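SusD superfamily protein (Parabacteroides distasonis, PDB 3OTN) probably binds carbohydrate or another nutrient at the outer membrane. Local coordinates at residues T233-L238 with D299-E304; E293-G298 with Q306-N311; V443-Y448 with T459-P464; G447-T450 with K454-T457. All coordinates share one frame; numbering follows the deposited sequence.

Interaction 1 (T233-L238 with D299-E304); sequences TDYESL and DKRTEE
Tyr235 lays the hydroxyl end of its ring against the aliphatic part of Arg301, whose CG lies 3.4 Å from Tyr235 CZ and no farther from the hydroxyl oxygen. The contact joins two loops, one between helix 210-225 and strand 249-253, the other a short 3-10 turn opened by an Asx turn at Asp299. Lys300 comes to the ring from another side: its CG sits at the edge, near the ring plane, 4.0 Å from Tyr235 CE2. From there the lysine chain runs on fully extended, and a water joins its tip to the other loop, accepting from Lys300 NZ at 2.6 Å and donating to Thr233 O. The carboxylate of Asp234 stays farther off, so the attraction between these opposite charges is probably modest. Behind the first shell, Asp299 fixes the arginine. With chi3 at -62° the Arg301 chain bends, and its guanidinium ends only 15° from parallel to the Tyr235 ring. NE and NH2 then meet the carboxylate side-on, each at a syn lone pair, while NH1 turns to Asp417 and Gln413 in the C-terminal half of helix 403-418. Tyr307 meets the Tyr235 ring edge-to-face. Asp299 OD1 is gripped twice, by Arg301 NE at 2.9 Å and, on its anti side, by the backbone N of Arg301 at 2.8 Å.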
# COMPACT_ATOMS: atom_id res chain seq x y z
N THR A 233 9.06 9.87 -15.84
CA THR A 233 8.97 11.25 -16.31
C THR A 233 7.54 11.69 -16.40
O THR A 233 7.26 12.88 -16.37
CB THR A 233 9.68 11.42 -17.67
OG1 THR A 233 9.11 10.51 -18.61
CG2 THR A 233 11.15 11.11 -17.50
N ASP A 234 6.62 10.75 -16.53
CA ASP A 234 5.19 11.09 -16.50
C ASP A 234 4.36 10.04 -15.75
O ASP A 234 4.90 9.08 -15.22
CB ASP A 234 4.70 11.31 -17.92
CG ASP A 234 4.67 10.06 -18.73
OD1 ASP A 234 4.85 8.97 -18.16
OD2 ASP A 234 4.45 10.20 -19.95
N TYR A 235 3.04 10.22 -15.73
CA TYR A 235 2.16 9.40 -14.90
C TYR A 235 1.62 8.19 -15.59
O TYR A 235 1.16 7.28 -14.92
CB TYR A 235 1.01 10.25 -14.37
CG TYR A 235 1.55 11.44 -13.61
CD1 TYR A 235 2.34 11.26 -12.47
CD2 TYR A 235 1.30 12.73 -14.02
CE1 TYR A 235 2.86 12.35 -11.77
CE2 TYR A 235 1.80 13.83 -13.33
CZ TYR A 235 2.57 13.63 -12.20
OH TYR A 235 3.06 14.72 -11.54
N GLU A 236 1.65 8.18 -16.93
CA GLU A 236 1.19 7.02 -17.70
C GLU A 236 1.93 5.71 -17.30
O GLU A 236 1.37 4.61 -17.36
CB GLU A 236 1.37 7.27 -19.21
CG GLU A 236 0.58 6.31 -20.05
CD GLU A 236 0.96 6.28 -21.53
OE1 GLU A 236 1.97 6.88 -21.93
OE2 GLU A 236 0.25 5.60 -22.29
N SER A 237 3.19 5.82 -16.91
CA SER A 237 3.91 4.62 -16.46
C SER A 237 3.23 3.81 -15.35
O SER A 237 3.40 2.59 -15.31
CB SER A 237 5.33 4.95 -16.04
OG SER A 237 6.11 5.29 -17.15
N LEU A 238 2.46 4.49 -14.48
CA LEU A 238 1.78 3.83 -13.35
C LEU A 238 0.64 2.91 -13.82
O LEU A 238 0.16 2.12 -13.05
CB LEU A 238 1.20 4.88 -12.36
CG LEU A 238 2.22 5.83 -11.72
CD1 LEU A 238 1.55 6.90 -10.89
CD2 LEU A 238 3.25 5.04 -10.92
N ASP A 299 -1.62 22.14 -11.45
CA ASP A 299 -0.98 20.81 -11.23
C ASP A 299 -1.28 19.87 -12.41
O ASP A 299 -2.44 19.67 -12.79
CB ASP A 299 -1.50 20.23 -9.91
CG ASP A 299 -0.62 19.12 -9.35
OD1 ASP A 299 -0.30 18.19 -10.09
OD2 ASP A 299 -0.31 19.15 -8.13
N LYS A 300 -0.24 19.31 -13.02
CA LYS A 300 -0.42 18.30 -14.06
C LYS A 300 -1.31 17.12 -13.61
O LYS A 300 -2.06 16.58 -14.42
CB LYS A 300 0.91 17.78 -14.57
CG LYS A 300 0.80 16.81 -15.73
CD LYS A 300 2.17 16.51 -16.35
CE LYS A 300 2.08 15.52 -17.51
NZ LYS A 300 3.38 15.34 -18.17
N ARG A 301 -1.23 16.74 -12.34
CA ARG A 301 -1.97 15.58 -11.85
C ARG A 301 -3.49 15.72 -11.97
O ARG A 301 -4.20 14.70 -12.12
CB ARG A 301 -1.56 15.25 -10.40
CG ARG A 301 -0.10 14.73 -10.33
CD ARG A 301 0.58 14.75 -8.98
NE ARG A 301 0.74 16.09 -8.40
CZ ARG A 301 1.60 16.38 -7.42
NH1 ARG A 301 2.37 15.44 -6.85
NH2 ARG A 301 1.66 17.63 -6.98
N THR A 302 -3.98 16.97 -11.95
CA THR A 302 -5.41 17.23 -12.11
C THR A 302 -5.83 17.59 -13.55
O THR A 302 -6.98 17.94 -13.80
CB THR A 302 -5.89 18.33 -11.12
OG1 THR A 302 -5.06 19.49 -11.28
CG2 THR A 302 -5.81 17.81 -9.68
N GLU A 303 -4.91 17.48 -14.50
CA GLU A 303 -5.28 17.64 -15.91
C GLU A 303 -6.00 16.37 -16.37
O GLU A 303 -5.72 15.26 -15.87
CB GLU A 303 -4.07 17.94 -16.78
CG GLU A 303 -3.41 19.25 -16.43
CD GLU A 303 -2.18 19.57 -17.29
OE1 GLU A 303 -1.84 18.78 -18.19
OE2 GLU A 303 -1.57 20.62 -17.03
N GLU A 304 -6.93 16.56 -17.30
CA GLU A 304 -7.78 15.47 -17.77
C GLU A 304 -6.95 14.28 -18.20
O GLU A 304 -6.02 14.43 -18.99
CB GLU A 304 -8.66 15.94 -18.93
CG GLU A 304 -9.63 14.88 -19.50
CD GLU A 304 -10.70 14.42 -18.49
OE1 GLU A 304 -11.07 15.18 -17.58
OE2 GLU A 304 -11.21 13.29 -18.69
O HOH W 1 4.91 14.66 -16.18

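Interaction 2 (E293-G298 with Q306-N311); sequences ESFEKG and QYFFTN. With EDO (1,2-ethanediol), chain O.
Phe295 and Phe308 reach toward each other from opposite directions and meet as an offset edge-to-face pair. The edge of Phe308 is turned to the face of Phe295, with the ring planes 83° apart and the centroids 5.9 Å apart. A single atom of Phe308 does the touching: its CE2 stands 4.0 Å from Phe295 CE1 and equally far from the neighbouring CZ, so the approach is offset toward the CE1-CZ side of Phe295. Phe295 is brought there by a chi1 of -75°, which carries the ring anti to the carbonyl carbon. The CB of Tyr307 lies over one face of Phe308, offset toward the rim. Phe308 begins the central strand, 308-312, of a three-stranded antiparallel sheet, and its side chain also touches Ile336 of the adjoining strand 334-336. Phe295 belongs to the loop after helix 289-292, and its ring meets those of Phe291 and Phe416 as well. Farther along the strand, a 1,2-ethanediol, probably from the crystallisation liquor, takes a nearly straight bond on O1 from Asn311 ND2 (2.8 Å, 177°) and donates from O1 to Thr310 OG1 at 3.1 Å. Between the loop and the strand segment no hydrogen bond forms. Their buried meeting point therefore rests on dispersion and on the weak electrostatic preference of positive ring hydrogens for an electron-rich aromatic face.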
# COMPACT_ATOMS: atom_id res chain seq x y z
N GLU A 293 -10.16 19.01 -5.90
CA GLU A 293 -10.08 20.47 -6.00
C GLU A 293 -9.05 21.09 -5.02
O GLU A 293 -8.85 22.28 -5.07
CB GLU A 293 -11.49 21.07 -5.86
CG GLU A 293 -12.33 20.59 -7.08
CD GLU A 293 -13.75 21.09 -7.13
OE1 GLU A 293 -14.21 21.71 -6.16
OE2 GLU A 293 -14.39 20.85 -8.20
N SER A 294 -8.42 20.26 -4.17
CA SER A 294 -7.37 20.72 -3.22
C SER A 294 -5.96 20.81 -3.80
O SER A 294 -5.08 21.38 -3.15
CB SER A 294 -7.32 19.80 -1.98
OG SER A 294 -6.73 18.54 -2.21
N PHE A 295 -5.73 20.21 -4.97
CA PHE A 295 -4.44 20.28 -5.64
C PHE A 295 -4.15 21.73 -6.05
O PHE A 295 -5.05 22.47 -6.37
CB PHE A 295 -4.41 19.42 -6.91
CG PHE A 295 -4.30 17.94 -6.66
CD1 PHE A 295 -5.35 17.23 -6.10
CD2 PHE A 295 -3.17 17.24 -7.10
CE1 PHE A 295 -5.26 15.86 -5.91
CE2 PHE A 295 -3.07 15.87 -6.91
CZ PHE A 295 -4.12 15.18 -6.33
N GLU A 296 -2.86 22.06 -6.08
CA GLU A 296 -2.39 23.37 -6.47
C GLU A 296 -2.90 23.71 -7.89
O GLU A 296 -3.04 22.81 -8.75
CB GLU A 296 -0.86 23.37 -6.39
CG GLU A 296 -0.19 24.74 -6.24
CD GLU A 296 1.30 24.62 -5.95
OE1 GLU A 296 1.73 23.66 -5.25
OE2 GLU A 296 2.06 25.49 -6.43
N LYS A 297 -3.23 24.97 -8.12
CA LYS A 297 -3.66 25.45 -9.44
C LYS A 297 -2.58 25.13 -10.46
O LYS A 297 -1.40 25.28 -10.17
CB LYS A 297 -3.95 26.96 -9.42
CG LYS A 297 -4.75 27.47 -10.63
N GLY A 298 -2.97 24.61 -11.63
CA GLY A 298 -1.98 24.24 -12.66
C GLY A 298 -1.23 22.92 -12.46
O GLY A 298 -0.28 22.58 -13.21
N GLN A 306 -4.86 12.41 -16.45
CA GLN A 306 -3.62 12.19 -15.72
C GLN A 306 -4.05 11.31 -14.56
O GLN A 306 -4.28 10.14 -14.79
CB GLN A 306 -2.95 13.52 -15.34
CG GLN A 306 -2.48 14.28 -16.61
CD GLN A 306 -1.31 13.58 -17.34
OE1 GLN A 306 -0.59 12.78 -16.78
NE2 GLN A 306 -1.13 13.94 -18.59
N TYR A 307 -4.20 11.84 -13.36
CA TYR A 307 -4.67 11.01 -12.25
C TYR A 307 -6.17 10.81 -12.23
O TYR A 307 -6.67 9.83 -11.66
CB TYR A 307 -4.19 11.60 -10.93
CG TYR A 307 -2.79 11.24 -10.49
CD1 TYR A 307 -1.89 10.53 -11.30
CD2 TYR A 307 -2.36 11.62 -9.22
CE1 TYR A 307 -0.64 10.17 -10.83
CE2 TYR A 307 -1.10 11.24 -8.74
CZ TYR A 307 -0.24 10.54 -9.55
OH TYR A 307 1.02 10.20 -9.11
N PHE A 308 -6.90 11.76 -12.84
CA PHE A 308 -8.35 11.75 -12.84
C PHE A 308 -8.90 11.89 -14.25
O PHE A 308 -8.20 12.39 -15.15
CB PHE A 308 -8.90 12.88 -11.93
CG PHE A 308 -8.32 12.85 -10.55
CD1 PHE A 308 -8.62 11.80 -9.69
CD2 PHE A 308 -7.38 13.80 -10.14
CE1 PHE A 308 -8.05 11.75 -8.42
CE2 PHE A 308 -6.78 13.74 -8.90
CZ PHE A 308 -7.12 12.72 -8.03
N PHE A 309 -10.14 11.45 -14.43
CA PHE A 309 -10.89 11.66 -15.67
C PHE A 309 -12.35 11.94 -15.41
O PHE A 309 -12.86 11.69 -14.32
CB PHE A 309 -10.66 10.55 -16.72
CG PHE A 309 -11.34 9.22 -16.46
CD1 PHE A 309 -11.19 8.53 -15.27
CD2 PHE A 309 -12.06 8.60 -17.50
CE1 PHE A 309 -11.77 7.25 -15.07
CE2 PHE A 309 -12.66 7.33 -17.31
CZ PHE A 309 -12.51 6.65 -16.10
N THR A 310 -12.99 12.56 -16.39
CA THR A 310 -14.36 13.08 -16.28
C THR A 310 -15.21 12.79 -17.53
O THR A 310 -16.40 13.05 -17.54
CB THR A 310 -14.34 14.61 -16.11
OG1 THR A 310 -13.73 15.19 -17.26
CG2 THR A 310 -13.57 15.04 -14.88
N ASN A 311 -14.58 12.30 -18.60
CA ASN A 311 -15.29 11.84 -19.76
C ASN A 311 -14.57 10.64 -20.42
O ASN A 311 -13.36 10.43 -20.21
CB ASN A 311 -15.47 13.01 -20.76
CG ASN A 311 -14.16 13.43 -21.41
OD1 ASN A 311 -13.53 12.66 -22.11
ND2 ASN A 311 -13.75 14.67 -21.17
C1 EDO O . -16.73 16.64 -19.44
O1 EDO O . -15.33 16.42 -19.60
C2 EDO O . -16.95 17.90 -18.59
O2 EDO O . -16.61 17.61 -17.23

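Interaction 3 (V443-Y448 with T459-P464); sequences VDFIGY and TQLLFP
A CH-pi contact leads here: CD2 of Leu461 sits over one face of the Phe445 ring, 3.7 Å from its centroid and 17° off the ring normal. The methyl is displaced toward the CD1-CE1 side, and the two side chains run antiparallel alongside each other. Phe445 reaches across because its CG is anti to the backbone N (chi1 -179°). Van der Waals packing continues at the ring edge, where Phe445 CZ lies 3.6 Å from Gln460 O, near the ring plane, and CE1 lies 3.9 Å from Gln460 CB. The other Leu461 methyl, CD1, is 4.4 Å from Ile446 CD1 and extends the apolar patch toward the surface. Phe445 and Ile446 owe their place to a type II beta turn, Phe445 to Tyr448, which follows strand 442-444 and has Gly447 at its third position, where positive phi is needed. Leu461 ends a short 3-10 segment. Hydrogen bonds act within each side instead of between them. Tyr448 N donates to Phe445 O at 3.0 Å, closing the turn; Leu462 N reaches Thr459 O only weakly. Gln460 bends at chi2, and its OE1 accepts from the backbone N of Thr457.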
# COMPACT_ATOMS: atom_id res chain seq x y z
N VAL A 443 -4.55 18.87 10.48
CA VAL A 443 -5.31 18.96 11.73
C VAL A 443 -5.16 17.64 12.47
O VAL A 443 -4.81 16.63 11.88
CB VAL A 443 -6.80 19.33 11.49
CG1 VAL A 443 -6.91 20.55 10.58
CG2 VAL A 443 -7.54 18.20 10.84
N ASP A 444 -5.40 17.64 13.78
CA ASP A 444 -5.27 16.42 14.55
C ASP A 444 -6.29 15.40 14.09
O ASP A 444 -7.45 15.73 13.83
CB ASP A 444 -5.46 16.67 16.04
CG ASP A 444 -4.30 17.42 16.64
OD1 ASP A 444 -3.24 17.56 15.98
OD2 ASP A 444 -4.47 17.85 17.79
N PHE A 445 -5.82 14.15 13.99
CA PHE A 445 -6.68 13.03 13.65
C PHE A 445 -7.85 12.98 14.62
O PHE A 445 -8.99 12.92 14.17
CB PHE A 445 -5.85 11.75 13.70
CG PHE A 445 -6.60 10.48 13.34
CD1 PHE A 445 -7.51 9.90 14.21
CD2 PHE A 445 -6.26 9.78 12.18
CE1 PHE A 445 -8.13 8.70 13.90
CE2 PHE A 445 -6.85 8.59 11.88
CZ PHE A 445 -7.80 8.04 12.74
N ILE A 446 -7.57 13.00 15.93
CA ILE A 446 -8.60 12.91 16.97
C ILE A 446 -9.28 14.29 17.04
O ILE A 446 -8.66 15.28 17.38
CB ILE A 446 -7.99 12.51 18.35
CG1 ILE A 446 -7.43 11.08 18.30
CG2 ILE A 446 -9.06 12.58 19.49
CD1 ILE A 446 -6.54 10.75 19.49
N GLY A 447 -10.55 14.34 16.65
CA GLY A 447 -11.25 15.60 16.43
C GLY A 447 -11.53 15.95 14.97
O GLY A 447 -12.38 16.80 14.71
N TYR A 448 -10.86 15.31 14.00
CA TYR A 448 -11.18 15.58 12.57
C TYR A 448 -12.66 15.33 12.25
O TYR A 448 -13.20 14.27 12.61
CB TYR A 448 -10.33 14.74 11.63
CG TYR A 448 -10.64 14.92 10.16
CD1 TYR A 448 -10.33 16.11 9.50
CD2 TYR A 448 -11.21 13.87 9.41
CE1 TYR A 448 -10.61 16.28 8.13
CE2 TYR A 448 -11.49 14.01 8.03
CZ TYR A 448 -11.19 15.21 7.41
OH TYR A 448 -11.46 15.34 6.07
N THR A 459 -10.87 5.51 18.73
CA THR A 459 -11.35 4.26 18.11
C THR A 459 -10.89 4.04 16.67
O THR A 459 -10.45 2.94 16.32
CB THR A 459 -12.89 4.20 18.18
OG1 THR A 459 -13.29 4.33 19.54
CG2 THR A 459 -13.45 2.90 17.60
N GLN A 460 -10.94 5.12 15.88
CA GLN A 460 -10.65 5.04 14.44
C GLN A 460 -9.15 4.88 14.14
O GLN A 460 -8.80 4.59 13.00
CB GLN A 460 -11.20 6.26 13.70
CG GLN A 460 -12.72 6.26 13.48
CD GLN A 460 -13.53 6.47 14.74
OE1 GLN A 460 -13.20 7.30 15.60
NE2 GLN A 460 -14.62 5.71 14.86
N LEU A 461 -8.29 5.03 15.15
CA LEU A 461 -6.84 4.76 14.98
C LEU A 461 -6.50 3.30 14.60
O LEU A 461 -5.41 3.05 14.06
CB LEU A 461 -6.08 5.12 16.26
CG LEU A 461 -6.03 6.61 16.65
CD1 LEU A 461 -5.47 6.76 18.07
CD2 LEU A 461 -5.24 7.42 15.65
N LEU A 462 -7.40 2.36 14.90
CA LEU A 462 -7.21 0.96 14.53
C LEU A 462 -8.51 0.39 13.98
O LEU A 462 -9.58 0.94 14.21
CB LEU A 462 -6.79 0.15 15.76
CG LEU A 462 -5.41 0.47 16.35
CD1 LEU A 462 -5.20 -0.24 17.69
CD2 LEU A 462 -4.29 0.14 15.37
N PHE A 463 -8.38 -0.71 13.24
CA PHE A 463 -9.51 -1.49 12.78
C PHE A 463 -9.77 -2.61 13.77
O PHE A 463 -8.86 -3.01 14.50
CB PHE A 463 -9.31 -2.03 11.36
CG PHE A 463 -9.44 -0.98 10.30
CD1 PHE A 463 -10.69 -0.41 10.03
CD2 PHE A 463 -8.36 -0.55 9.59
CE1 PHE A 463 -10.83 0.58 9.09
CE2 PHE A 463 -8.51 0.45 8.62
CZ PHE A 463 -9.71 0.99 8.37
N PRO A 464 -11.01 -3.12 13.80
CA PRO A 464 -11.33 -4.16 14.76
C PRO A 464 -10.72 -5.50 14.40
O PRO A 464 -10.50 -5.81 13.20
CB PRO A 464 -12.87 -4.28 14.67
CG PRO A 464 -13.31 -3.34 13.67
CD PRO A 464 -12.16 -2.79 12.94

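Interaction 4 (G447-T450 with K454-T457); sequences GYKT and KVYT
Lys449 and Val455 form a single antiparallel beta bridge, a non-hydrogen-bonded pair with CA atoms 4.4 Å apart, and the backbone bonds fall before and after it. Tyr456 N donates to Tyr448 O at 2.8 Å, and Thr450 N to Lys454 O at 2.8 Å. Beyond Tyr448, Gly447 N adds a third bond to Tyr456 O. The chain doubles back through residues 451-453, giving a short hairpin-like loop. Tyr448 and Tyr456 lie on the same face of it and make a T-shaped pair, planes 79° apart: CD2 at the edge of Tyr448 stands over the centre of the Tyr456 ring, 4.3 Å from Tyr456 CE2. Ile434 of strand 433-435 touches both tyrosines, and the Tyr456 hydroxyl is hydrogen-bonded to Met51 O. The Thr450 and Tyr456 side chains cross at about a right angle, Thr450 CG2 nearest to Tyr456 CE1. Thr450 OG1 accepts a weak bond from Lys454 N at 3.3 Å and is also bonded to Trp452 N. On the other face, Val455 CG2 packs against Lys449 CG at 4.2 Å. CA-H...O contacts from Val455 to Tyr448 O and from Lys449 to Lys454 O add to the two inner bonds, so each of these carbonyl oxygens meets an N-H and a C-H, and mainly the backbone holds the two segments together.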
# COMPACT_ATOMS: atom_id res chain seq x y z
N GLY A 447 -10.55 14.34 16.65
CA GLY A 447 -11.25 15.60 16.43
C GLY A 447 -11.53 15.95 14.97
O GLY A 447 -12.38 16.80 14.71
N TYR A 448 -10.86 15.31 14.00
CA TYR A 448 -11.18 15.58 12.57
C TYR A 448 -12.66 15.33 12.25
O TYR A 448 -13.20 14.27 12.61
CB TYR A 448 -10.33 14.74 11.63
CG TYR A 448 -10.64 14.92 10.16
CD1 TYR A 448 -10.33 16.11 9.50
CD2 TYR A 448 -11.21 13.87 9.41
CE1 TYR A 448 -10.61 16.28 8.13
CE2 TYR A 448 -11.49 14.01 8.03
CZ TYR A 448 -11.19 15.21 7.41
OH TYR A 448 -11.46 15.34 6.07
N LYS A 449 -13.29 16.29 11.58
CA LYS A 449 -14.69 16.19 11.11
C LYS A 449 -14.70 15.94 9.61
O LYS A 449 -14.07 16.68 8.84
CB LYS A 449 -15.45 17.46 11.40
CG LYS A 449 -16.97 17.31 11.26
CD LYS A 449 -17.72 18.51 11.87
CE LYS A 449 -17.45 19.80 11.08
NZ LYS A 449 -18.27 20.97 11.54
N THR A 450 -15.41 14.90 9.18
CA THR A 450 -15.35 14.50 7.78
C THR A 450 -16.33 15.34 6.99
O THR A 450 -17.15 16.07 7.59
CB THR A 450 -15.73 13.03 7.56
OG1 THR A 450 -17.10 12.83 7.93
CG2 THR A 450 -14.84 12.11 8.37
N LYS A 454 -19.02 13.50 10.53
CA LYS A 454 -18.57 12.53 11.56
C LYS A 454 -17.23 12.95 12.15
O LYS A 454 -16.38 13.46 11.42
CB LYS A 454 -18.46 11.12 10.96
CG LYS A 454 -19.75 10.64 10.28
CD LYS A 454 -20.93 10.57 11.26
CE LYS A 454 -22.18 10.06 10.54
NZ LYS A 454 -23.44 10.40 11.27
N VAL A 455 -17.03 12.69 13.45
CA VAL A 455 -15.82 13.13 14.13
C VAL A 455 -14.97 11.93 14.55
O VAL A 455 -15.46 11.01 15.21
CB VAL A 455 -16.15 14.04 15.36
CG1 VAL A 455 -14.87 14.42 16.09
CG2 VAL A 455 -16.93 15.31 14.91
N TYR A 456 -13.70 11.92 14.14
CA TYR A 456 -12.79 10.82 14.46
C TYR A 456 -12.39 10.87 15.93
O TYR A 456 -12.18 11.96 16.49
CB TYR A 456 -11.56 10.83 13.55
CG TYR A 456 -11.80 10.38 12.11
CD1 TYR A 456 -13.08 10.35 11.55
CD2 TYR A 456 -10.74 10.04 11.29
CE1 TYR A 456 -13.27 9.96 10.23
CE2 TYR A 456 -10.93 9.66 9.95
CZ TYR A 456 -12.19 9.64 9.42
OH TYR A 456 -12.40 9.29 8.12
N THR A 457 -12.32 9.69 16.54
CA THR A 457 -11.90 9.51 17.91
C THR A 457 -10.73 8.53 17.97
O THR A 457 -10.25 8.04 16.92
CB THR A 457 -13.07 8.96 18.75
OG1 THR A 457 -13.31 7.57 18.44
CG2 THR A 457 -14.36 9.81 18.55

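How the interactions relate
The contacts form two pairs. Interactions 1 and 2 have centres 9 Å apart and alternate along the chain; Arg301 O meets Tyr307 N and Glu304 OE1 meets Thr310 OG1, each probably a hydrogen bond, tying the 299-304 turn to strand 308-312. Tyr235 touches Asp417 and Phe295 meets Phe416, both on helix 403-418. Interactions 3 and 4 follow in sequence, centres 7 Å apart, and share Gly447 and Tyr448; the ring of Tyr456 bridges them through Phe445, beside the two-stranded sheet of 433-435 and 442-444. Centres of the two pairs lie about 26 to 31 Å apart, nearest atoms about 10 Å, so loops and short strand ends carry the contacts in two separate parts of this SusD-family fold.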